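Local coordinates for xylose isomerase-like TIM barrel (Anabaena variabilis ATCC 29413, PDB 2QW5), which is probably a zinc-dependent sugar isomerase or epimerase, binding a zinc ion and D-xylose within a TIM barrel, at residues E58-D63 / L108-S113; A255-W260 / A318-K323; P138-D141 / P145-S148; P164-L169 / I200-G205. All coordinates share one frame; numbering follows the deposited sequence.

Interaction 1 of 4, residues E58-D63 / L108-S113; sequences ENYAQD and LEYLKS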
# COMPACT_ATOMS: atom_id res chain seq x y z
N GLU A 58 -15.14 -26.20 1.37
CA GLU A 58 -15.07 -27.64 1.60
C GLU A 58 -15.23 -28.03 3.06
O GLU A 58 -15.49 -29.19 3.34
CB GLU A 58 -13.77 -28.27 1.07
CG GLU A 58 -12.44 -27.62 1.51
CD GLU A 58 -11.92 -26.56 0.50
OE1 GLU A 58 -12.73 -25.82 -0.18
OE2 GLU A 58 -10.68 -26.48 0.41
N ASN A 59 -15.06 -27.08 3.98
CA ASN A 59 -15.18 -27.33 5.44
C ASN A 59 -16.50 -26.89 6.11
O ASN A 59 -16.55 -26.82 7.34
CB ASN A 59 -14.01 -26.67 6.16
CG ASN A 59 -12.68 -27.16 5.68
OD1 ASN A 59 -12.56 -28.29 5.20
ND2 ASN A 59 -11.65 -26.32 5.81
N TYR A 60 -17.56 -26.63 5.35
CA TYR A 60 -18.84 -26.25 5.98
C TYR A 60 -19.40 -27.23 7.00
O TYR A 60 -19.80 -26.81 8.12
CB TYR A 60 -19.93 -25.92 4.97
CG TYR A 60 -19.63 -24.71 4.11
CD1 TYR A 60 -18.93 -23.59 4.60
CD2 TYR A 60 -20.17 -24.61 2.83
CE1 TYR A 60 -18.68 -22.47 3.82
CE2 TYR A 60 -19.94 -23.48 2.04
CZ TYR A 60 -19.21 -22.41 2.55
OH TYR A 60 -18.94 -21.32 1.80
N ALA A 61 -19.38 -28.51 6.64
CA ALA A 61 -19.89 -29.56 7.51
C ALA A 61 -19.00 -29.68 8.75
O ALA A 61 -19.53 -29.78 9.89
CB ALA A 61 -20.02 -30.88 6.74
N GLN A 62 -17.67 -29.61 8.56
CA GLN A 62 -16.77 -29.69 9.71
C GLN A 62 -16.94 -28.49 10.65
O GLN A 62 -16.90 -28.66 11.88
CB GLN A 62 -15.29 -29.87 9.28
CG GLN A 62 -14.32 -30.14 10.46
CD GLN A 62 -14.74 -31.33 11.31
OE1 GLN A 62 -14.68 -32.48 10.87
NE2 GLN A 62 -15.19 -31.06 12.54
N ASP A 63 -17.17 -27.30 10.10
CA ASP A 63 -17.41 -26.11 10.93
C ASP A 63 -18.67 -26.29 11.79
O ASP A 63 -18.65 -25.98 12.99
CB ASP A 63 -17.59 -24.85 10.06
CG ASP A 63 -16.31 -24.39 9.37
OD1 ASP A 63 -15.22 -24.67 9.89
OD2 ASP A 63 -16.43 -23.73 8.30
N LEU A 108 -24.14 -17.08 -1.07
CA LEU A 108 -25.36 -17.56 -0.40
C LEU A 108 -25.11 -18.83 0.42
O LEU A 108 -25.59 -18.95 1.56
CB LEU A 108 -26.46 -17.83 -1.42
CG LEU A 108 -27.86 -18.24 -0.93
CD1 LEU A 108 -28.45 -17.23 0.05
CD2 LEU A 108 -28.81 -18.49 -2.18
N GLU A 109 -24.35 -19.77 -0.15
CA GLU A 109 -24.02 -21.02 0.59
C GLU A 109 -23.16 -20.74 1.80
O GLU A 109 -23.33 -21.39 2.86
CB GLU A 109 -23.44 -22.13 -0.32
CG GLU A 109 -24.45 -22.60 -1.42
CD GLU A 109 -25.82 -23.19 -0.87
OE1 GLU A 109 -25.78 -24.09 0.02
OE2 GLU A 109 -26.94 -22.77 -1.34
N TYR A 110 -22.22 -19.80 1.65
CA TYR A 110 -21.39 -19.34 2.77
C TYR A 110 -22.28 -18.75 3.87
O TYR A 110 -22.16 -19.13 5.02
CB TYR A 110 -20.33 -18.34 2.28
CG TYR A 110 -19.70 -17.50 3.34
CD1 TYR A 110 -18.77 -18.03 4.24
CD2 TYR A 110 -20.04 -16.15 3.47
CE1 TYR A 110 -18.20 -17.23 5.24
CE2 TYR A 110 -19.49 -15.36 4.46
CZ TYR A 110 -18.57 -15.89 5.34
OH TYR A 110 -18.04 -15.04 6.30
N LEU A 111 -23.18 -17.85 3.50
CA LEU A 111 -24.07 -17.20 4.48
C LEU A 111 -25.04 -18.20 5.11
O LEU A 111 -25.27 -18.13 6.32
CB LEU A 111 -24.77 -15.98 3.88
CG LEU A 111 -23.85 -14.83 3.48
CD1 LEU A 111 -24.57 -13.76 2.54
CD2 LEU A 111 -23.29 -14.12 4.66
N LYS A 112 -25.52 -19.19 4.32
CA LYS A 112 -26.40 -20.29 4.87
C LYS A 112 -25.65 -21.16 5.87
O LYS A 112 -26.21 -21.58 6.91
CB LYS A 112 -26.98 -21.17 3.78
CG LYS A 112 -28.07 -20.53 2.89
CD LYS A 112 -28.49 -21.52 1.82
CE LYS A 112 -29.73 -21.06 1.08
NZ LYS A 112 -30.12 -21.99 -0.03
N SER A 113 -24.37 -21.41 5.57
CA SER A 113 -23.49 -22.13 6.53
C SER A 113 -23.39 -21.38 7.85
O SER A 113 -23.40 -21.99 8.95
CB SER A 113 -22.06 -22.30 5.96
OG SER A 113 -21.14 -22.62 6.99
O HOH W 1 -21.66 -24.88 8.38

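Interaction 2 of 4, residues A255-W260 / A318-K323; sequences ALHTSW and ADEAIK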
# COMPACT_ATOMS: atom_id res chain seq x y z
N ALA A 255 -13.27 2.29 25.62
CA ALA A 255 -13.93 2.40 26.93
C ALA A 255 -15.32 3.00 26.79
O ALA A 255 -15.47 4.10 26.30
CB ALA A 255 -13.10 3.24 27.88
N LEU A 256 -16.33 2.27 27.25
CA LEU A 256 -17.72 2.74 27.09
C LEU A 256 -18.13 3.81 28.12
O LEU A 256 -18.99 4.65 27.87
CB LEU A 256 -18.65 1.51 27.07
CG LEU A 256 -20.13 1.66 26.72
CD1 LEU A 256 -20.32 2.33 25.35
CD2 LEU A 256 -20.78 0.28 26.81
N HIS A 257 -17.46 3.83 29.27
CA HIS A 257 -17.82 4.74 30.35
C HIS A 257 -17.21 6.14 30.29
O HIS A 257 -17.60 7.00 31.09
CB HIS A 257 -17.53 4.09 31.72
CG HIS A 257 -16.08 3.83 31.98
ND1 HIS A 257 -15.33 2.98 31.20
CD2 HIS A 257 -15.27 4.26 32.98
CE1 HIS A 257 -14.11 2.91 31.69
NE2 HIS A 257 -14.04 3.68 32.77
N THR A 258 -16.24 6.37 29.39
CA THR A 258 -15.64 7.70 29.20
C THR A 258 -15.73 8.01 27.71
O THR A 258 -14.81 7.72 26.92
CB THR A 258 -14.22 7.70 29.69
OG1 THR A 258 -13.51 6.68 28.99
CG2 THR A 258 -14.19 7.40 31.17
N SER A 259 -16.85 8.56 27.30
CA SER A 259 -17.03 8.81 25.86
C SER A 259 -18.15 9.73 25.59
O SER A 259 -18.91 10.04 26.48
CB SER A 259 -17.33 7.49 25.11
OG SER A 259 -18.67 7.06 25.24
N TRP A 260 -18.24 10.12 24.31
CA TRP A 260 -19.31 10.97 23.81
C TRP A 260 -20.54 10.21 23.25
O TRP A 260 -21.31 10.78 22.48
CB TRP A 260 -18.73 11.93 22.77
CG TRP A 260 -17.95 13.02 23.39
CD1 TRP A 260 -16.61 13.05 23.61
CD2 TRP A 260 -18.48 14.24 23.92
NE1 TRP A 260 -16.26 14.25 24.20
CE2 TRP A 260 -17.39 14.99 24.41
CE3 TRP A 260 -19.77 14.81 23.95
CZ2 TRP A 260 -17.54 16.28 24.95
CZ3 TRP A 260 -19.92 16.10 24.52
CH2 TRP A 260 -18.80 16.81 25.00
N ALA A 318 -14.79 -4.16 30.78
CA ALA A 318 -16.07 -4.91 30.64
C ALA A 318 -17.05 -4.59 31.77
O ALA A 318 -18.25 -4.35 31.54
CB ALA A 318 -15.81 -6.43 30.57
N ASP A 319 -16.53 -4.56 32.99
CA ASP A 319 -17.34 -4.27 34.17
C ASP A 319 -17.86 -2.84 34.15
O ASP A 319 -19.05 -2.61 34.41
CB ASP A 319 -16.54 -4.55 35.45
CG ASP A 319 -17.41 -4.56 36.70
OD1 ASP A 319 -18.62 -4.91 36.62
OD2 ASP A 319 -16.85 -4.26 37.77
N GLU A 320 -16.99 -1.87 33.84
CA GLU A 320 -17.42 -0.47 33.76
C GLU A 320 -18.43 -0.27 32.65
O GLU A 320 -19.31 0.59 32.77
CB GLU A 320 -16.23 0.47 33.49
CG GLU A 320 -15.20 0.54 34.60
CD GLU A 320 -15.70 1.22 35.88
OE1 GLU A 320 -16.53 2.16 35.82
OE2 GLU A 320 -15.25 0.81 36.98
N ALA A 321 -18.28 -1.04 31.57
CA ALA A 321 -19.20 -0.95 30.39
C ALA A 321 -20.67 -1.34 30.76
O ALA A 321 -21.62 -0.63 30.40
CB ALA A 321 -18.65 -1.84 29.24
N ILE A 322 -20.83 -2.46 31.47
CA ILE A 322 -22.17 -2.91 31.89
C ILE A 322 -22.73 -1.94 32.94
O ILE A 322 -23.90 -1.66 32.90
CB ILE A 322 -22.22 -4.40 32.35
CG1 ILE A 322 -23.66 -4.86 32.62
CG2 ILE A 322 -21.29 -4.66 33.56
CD1 ILE A 322 -23.85 -6.40 32.48
N LYS A 323 -21.87 -1.44 33.86
CA LYS A 323 -22.29 -0.49 34.89
C LYS A 323 -22.84 0.79 34.26
O LYS A 323 -23.97 1.20 34.59
CB LYS A 323 -21.16 -0.22 35.90
CG LYS A 323 -20.89 -1.42 36.85
CD LYS A 323 -19.60 -1.20 37.67
CE LYS A 323 -19.29 -2.31 38.70
NZ LYS A 323 -20.17 -2.36 39.92

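Interaction 3 of 4, residues P138-D141 / P145-S148; sequences PTTD and PIWS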
# COMPACT_ATOMS: atom_id res chain seq x y z
N PRO A 138 -13.78 -0.61 -3.15
CA PRO A 138 -13.55 -0.96 -4.54
C PRO A 138 -12.52 -0.09 -5.23
O PRO A 138 -12.35 1.06 -4.87
CB PRO A 138 -14.92 -0.78 -5.21
CG PRO A 138 -15.66 0.10 -4.36
CD PRO A 138 -15.13 -0.08 -2.95
N THR A 139 -11.85 -0.66 -6.23
CA THR A 139 -10.85 0.05 -7.02
C THR A 139 -11.06 -0.29 -8.49
O THR A 139 -11.76 -1.26 -8.84
CB THR A 139 -9.40 -0.33 -6.59
OG1 THR A 139 -9.23 -1.74 -6.69
CG2 THR A 139 -9.13 0.06 -5.14
N THR A 140 -10.45 0.51 -9.36
CA THR A 140 -10.51 0.27 -10.79
C THR A 140 -9.58 -0.91 -11.06
O THR A 140 -8.89 -1.41 -10.13
CB THR A 140 -10.02 1.48 -11.58
OG1 THR A 140 -8.63 1.70 -11.27
CG2 THR A 140 -10.87 2.70 -11.27
N ASP A 141 -9.56 -1.39 -12.30
CA ASP A 141 -8.61 -2.47 -12.66
C ASP A 141 -7.15 -2.05 -12.51
O ASP A 141 -6.29 -2.90 -12.24
CB ASP A 141 -8.87 -3.00 -14.07
CG ASP A 141 -10.06 -3.93 -14.14
OD1 ASP A 141 -10.69 -4.23 -13.11
OD2 ASP A 141 -10.35 -4.40 -15.24
N PRO A 145 -8.47 4.20 -6.38
CA PRO A 145 -9.66 4.20 -5.53
C PRO A 145 -10.93 4.78 -6.19
O PRO A 145 -10.85 5.60 -7.12
CB PRO A 145 -9.24 5.07 -4.33
CG PRO A 145 -7.83 4.89 -4.26
CD PRO A 145 -7.40 4.96 -5.71
N ILE A 146 -12.06 4.34 -5.67
CA ILE A 146 -13.37 4.80 -6.12
C ILE A 146 -14.12 5.33 -4.88
O ILE A 146 -14.46 4.56 -3.96
CB ILE A 146 -14.20 3.70 -6.83
CG1 ILE A 146 -13.45 3.14 -8.05
CG2 ILE A 146 -15.56 4.26 -7.26
CD1 ILE A 146 -13.96 1.79 -8.57
N TRP A 147 -14.40 6.63 -4.90
CA TRP A 147 -15.08 7.32 -3.80
C TRP A 147 -16.25 8.20 -4.24
O TRP A 147 -16.51 8.35 -5.44
CB TRP A 147 -14.03 8.22 -3.10
CG TRP A 147 -12.89 7.52 -2.47
CD1 TRP A 147 -11.59 7.55 -2.87
CD2 TRP A 147 -12.94 6.68 -1.32
NE1 TRP A 147 -10.82 6.77 -2.03
CE2 TRP A 147 -11.62 6.25 -1.06
CE3 TRP A 147 -13.96 6.28 -0.46
CZ2 TRP A 147 -11.31 5.40 0.01
CZ3 TRP A 147 -13.65 5.47 0.60
CH2 TRP A 147 -12.34 5.02 0.82
N SER A 148 -16.93 8.76 -3.24
CA SER A 148 -17.96 9.77 -3.36
C SER A 148 -18.98 9.45 -4.45
O SER A 148 -19.50 8.33 -4.49
CB SER A 148 -17.29 11.18 -3.49
OG SER A 148 -18.25 12.24 -3.55
O HOH W 2 -11.38 2.77 -3.14

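Interaction 4 of 4, residues P164-L169 / I200-G205; sequences PILDKL and IEFLKG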
# COMPACT_ATOMS: atom_id res chain seq x y z
N PRO A 164 -31.84 -9.90 -4.19
CA PRO A 164 -32.46 -11.24 -4.29
C PRO A 164 -31.75 -12.33 -3.49
O PRO A 164 -32.40 -13.25 -3.04
CB PRO A 164 -32.43 -11.55 -5.80
CG PRO A 164 -31.99 -10.32 -6.46
CD PRO A 164 -31.35 -9.42 -5.49
N ILE A 165 -30.43 -12.19 -3.30
CA ILE A 165 -29.64 -13.16 -2.54
C ILE A 165 -29.96 -13.07 -1.06
O ILE A 165 -30.13 -14.11 -0.41
CB ILE A 165 -28.13 -13.00 -2.81
CG1 ILE A 165 -27.80 -13.23 -4.31
CG2 ILE A 165 -27.30 -13.94 -1.88
CD1 ILE A 165 -28.00 -14.68 -4.82
N LEU A 166 -30.04 -11.85 -0.54
CA LEU A 166 -30.42 -11.62 0.86
C LEU A 166 -31.87 -12.07 1.13
O LEU A 166 -32.16 -12.58 2.23
CB LEU A 166 -30.16 -10.16 1.31
CG LEU A 166 -28.74 -9.80 1.79
CD1 LEU A 166 -28.43 -10.56 3.11
CD2 LEU A 166 -27.69 -10.12 0.80
N ASP A 167 -32.76 -11.91 0.15
CA ASP A 167 -34.15 -12.33 0.29
C ASP A 167 -34.17 -13.86 0.50
O ASP A 167 -34.81 -14.37 1.44
CB ASP A 167 -34.99 -11.89 -0.95
CG ASP A 167 -36.31 -11.23 -0.60
OD1 ASP A 167 -36.88 -11.48 0.49
OD2 ASP A 167 -36.79 -10.40 -1.44
N LYS A 168 -33.42 -14.58 -0.35
CA LYS A 168 -33.32 -16.05 -0.26
C LYS A 168 -32.70 -16.51 1.07
O LYS A 168 -33.16 -17.46 1.73
CB LYS A 168 -32.54 -16.66 -1.44
CG LYS A 168 -33.31 -16.67 -2.78
CD LYS A 168 -34.54 -17.59 -2.74
CE LYS A 168 -35.30 -17.63 -4.07
NZ LYS A 168 -35.99 -16.34 -4.35
N LEU A 169 -31.69 -15.78 1.51
CA LEU A 169 -31.07 -16.05 2.83
C LEU A 169 -32.08 -15.80 3.96
O LEU A 169 -32.07 -16.53 4.94
CB LEU A 169 -29.81 -15.17 3.05
CG LEU A 169 -28.99 -15.42 4.34
CD1 LEU A 169 -28.34 -16.79 4.27
CD2 LEU A 169 -27.96 -14.34 4.53
N ILE A 200 -31.87 1.21 4.86
CA ILE A 200 -33.31 1.25 4.74
C ILE A 200 -33.68 1.19 3.26
O ILE A 200 -34.57 0.41 2.88
CB ILE A 200 -33.95 2.44 5.46
CG1 ILE A 200 -34.03 2.17 6.97
CG2 ILE A 200 -35.38 2.68 4.96
CD1 ILE A 200 -34.41 3.35 7.80
N GLU A 201 -32.97 1.95 2.44
CA GLU A 201 -33.15 1.92 0.97
C GLU A 201 -32.88 0.52 0.36
O GLU A 201 -33.63 0.06 -0.50
CB GLU A 201 -32.27 2.98 0.32
CG GLU A 201 -32.47 3.16 -1.21
CD GLU A 201 -31.72 4.39 -1.81
OE1 GLU A 201 -31.09 5.20 -1.06
OE2 GLU A 201 -31.77 4.52 -3.06
N PHE A 202 -31.82 -0.14 0.83
CA PHE A 202 -31.47 -1.50 0.40
C PHE A 202 -32.61 -2.46 0.71
O PHE A 202 -33.02 -3.26 -0.17
CB PHE A 202 -30.17 -1.99 1.07
CG PHE A 202 -29.86 -3.45 0.78
CD1 PHE A 202 -29.29 -3.83 -0.42
CD2 PHE A 202 -30.16 -4.44 1.71
CE1 PHE A 202 -29.01 -5.17 -0.71
CE2 PHE A 202 -29.89 -5.82 1.43
CZ PHE A 202 -29.30 -6.17 0.22
N LEU A 203 -33.08 -2.41 1.95
CA LEU A 203 -34.16 -3.28 2.42
C LEU A 203 -35.49 -3.13 1.70
O LEU A 203 -36.27 -4.08 1.73
CB LEU A 203 -34.36 -3.18 3.92
CG LEU A 203 -33.19 -3.73 4.77
CD1 LEU A 203 -33.38 -3.29 6.18
CD2 LEU A 203 -33.03 -5.25 4.73
N LYS A 204 -35.74 -1.99 1.04
CA LYS A 204 -36.98 -1.80 0.27
C LYS A 204 -37.09 -2.86 -0.83
O LYS A 204 -38.20 -3.19 -1.25
CB LYS A 204 -37.07 -0.37 -0.32
CG LYS A 204 -37.11 0.80 0.71
CD LYS A 204 -38.48 1.01 1.37
CE LYS A 204 -38.49 2.05 2.53
NZ LYS A 204 -37.98 3.41 2.29
N GLY A 205 -35.95 -3.37 -1.31
CA GLY A 205 -35.91 -4.45 -2.32
C GLY A 205 -35.77 -5.89 -1.81
O GLY A 205 -35.54 -6.80 -2.61

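Interaction 1 of 4, residues E58-D63 / L108-S113
Tyr60, at the start of helix 60-76, carries nearly all of its segment's share of the packing against helix 101-120. Its ring takes a CH-pi contact from Ser113, whose CB lies over one face, 3.9 Å from the ring centroid and 21° off the normal. The serine sits toward the rim, and Ser113 OG comes within 3.4 Å of Tyr60 CD1. With CG beside the backbone N (chi1 -64°), the tyrosine sends its ring toward the neighbouring helix. Its far end then packs on Tyr110: Tyr60 OH is 3.3 Å from Tyr110 CB and lies near the plane of that ring, at its edge, while the two side chains cross at about a right angle. Tyr110 is itself held by a hydrogen bond from its hydroxyl to Gly89 O and by stacking on Phe94, which Tyr60 also touches.

Polar bridging runs through one water, which donates to Tyr60 O (2.7 Å) and is hydrogen-bonded to Ser113 OG (2.7 Å). Ser113 thus meets the first turn of helix 60-76 by both its methylene and its hydroxyl. Of the charged groups, Asp63 OD2 forms a salt bridge to Arg114 NH1, just beyond the segment. An alanine in place of Tyr60 would probably leave Ser113 CB without its aromatic cover and open a gap beside Tyr110.

Helices 60-76 and 101-120 follow the adjacent strands 47-51 and 83-87, and such packing between successive helices belongs to the outer layer of a TIM barrel.

Interaction 2 of 4, residues A255-W260 / A318-K323
The carbonyl oxygen of Ala321 accepts a hydrogen bond from Thr325 OG1, one turn on in helix 314-332, and is also approached by Leu256 CD2 at 3.8 Å. The same methyl lies 3.9 Å from Ala321 CB, and Leu256 CB is 4.0 Å from that atom, so the leucine rests along the alanine by two of its carbons. Here the backbones come close, the CA atoms of Leu256 and Ala321 being 5.2 Å apart. Both side chains also touch Val280 of strand 278-280, which places them in the apolar layer between barrel wall and outer helices.

In TIM-barrel terms, the loop between strand 243-248 and helix 263-273 packs here on the last helix of the chain. The zinc ion is about 11 Å from the Leu256 side chain, and none of its protein ligands comes from these segments.

Nearer the surface, His257 and Glu320 meet by a CH-pi contact. Glu320 CB stands over the centre of the imidazole, 3.6 Å from the centroid and 13° off the normal. With CG between the backbone N and the carbonyl carbon (chi1 65°), His257 turns one face to the helix, and Thr258 CG2 lies over the opposite face. Glu320 bends at its second torsion, leaving its carboxylate 41° from the ring plane and OE1 4.2 Å from His257 NE2. An alanine instead of His257 would probably uncover Glu320 CB and the methyl of Thr258, leaving the glutamate chain freer to turn. Further along the loop, Trp260 NE1 is hydrogen-bonded to Glu220 OE2 of the second subunit.

Interaction 3 of 4, residues P138-D141 / P145-S148
Ile146 pushes its CD1 methyl against the peptide that joins Thr139 to Thr140, 3.6 Å from Thr139 C and 3.8 Å from Thr140 N. Its CG1 branch is anti to the carbonyl carbon (chi1 -58°) and continues extended to CD1 (chi2 163°), long enough to reach across to the other arm of the loop. On the way CG1 passes Thr140 CG2 at 4.1 Å, the two side chains slanting across each other, and beyond it CD1 nears Pro138 CB at 4.3 Å. Leu151 of helix 148-176 touches both Pro138 and Ile146, joining this apolar cluster to the helix that follows.

The two arms belong to the long loop between strand 125-128 and helix 148-176. Such loops, leaving the C-terminal ends of the strands, build the active-site face of a TIM barrel; Pro129 and Tyr134 of this one line the xylose pocket, whereas residues 138-148 form an excursion away from it. The chain doubles back here, and Thr139 and Pro145 form a single backbone bridge.

Only a weak direct hydrogen bond closes the bridge, from Ile146 N to Pro138 O (3.4 Å, 133° at the hydrogen). A water wedged beside it does better, donating to Pro138 O at 2.6 Å and accepting from Ile146 N at 3.1 Å. Thr140 OG1 turns to Glu144 N, bracing the intervening turn. The excursion also meets other chains: Asp141 OD1 forms a salt bridge to Arg92 of the third subunit, and, at its far end, Ser148 OG is hydrogen-bonded to Arg297 O of the second subunit.

Interaction 4 of 4, residues P164-L169 / I200-G205
A chi1 of 173° points the Phe202 ring away from its own backbone N and out from helix 196-203 toward helix 148-176, where Leu166, its CG swung to chi1 -85°, comes to meet it. The leucine approaches the edge of the ring near its plane: the branch carbon Leu166 CG is 4.0 Å from Phe202 CZ and 4.2 Å from Phe202 CE2. The side chains cross at about a right angle, and it is their length that spans the gap, since even the nearest CA atoms, those of Leu166 and Leu203, are 9.3 Å apart. Around the pair, Ile130 touches the leucine, while Val131 of a loop and Ile182 of strand 179-182 touch the phenylalanine, continuing the apolar packing toward the barrel.

The polar side is less certain, because Asp167 was modelled in two conformers. In one of them OD2 lies 4.0 Å from Gly205 O, a meeting of two acceptors; its carboxylate is instead held by the backbone N-H groups of Lys207 and Ser208, just past Gly205. Phe202 O receives Gly205 N at 3.1 Å, in the turn that finishes the segment, as well as Gln163 NE2 from the facing helix.

Helices 148-176 and 196-203 follow neighbouring strands, 125-128 and 179-182, and their apolar meeting outside the strands is a regular feature of the helical layer of a TIM barrel.

Interactions 1 and 4 both join successive outer helices of the barrel and touch directly: Leu108 and Leu111 of interaction 1 pack on the helix turn Ile165-Leu169 of interaction 4, making a continuous row of helices. Interaction 2, on the opposite side of the chain's centre from both, sets a loop against the last helix, while interaction 3 stays within one loop, farthest from the centre. All four are partly buried. Aromatic CH-pi contacts mark interactions 1 and 2, and a ring edge serves interaction 4; interaction 3 relies on an isoleucine. A water joins backbone to side chain in interaction 1 and backbone to backbone in interaction 3, and interactions 2 and 3 both reach the second subunit.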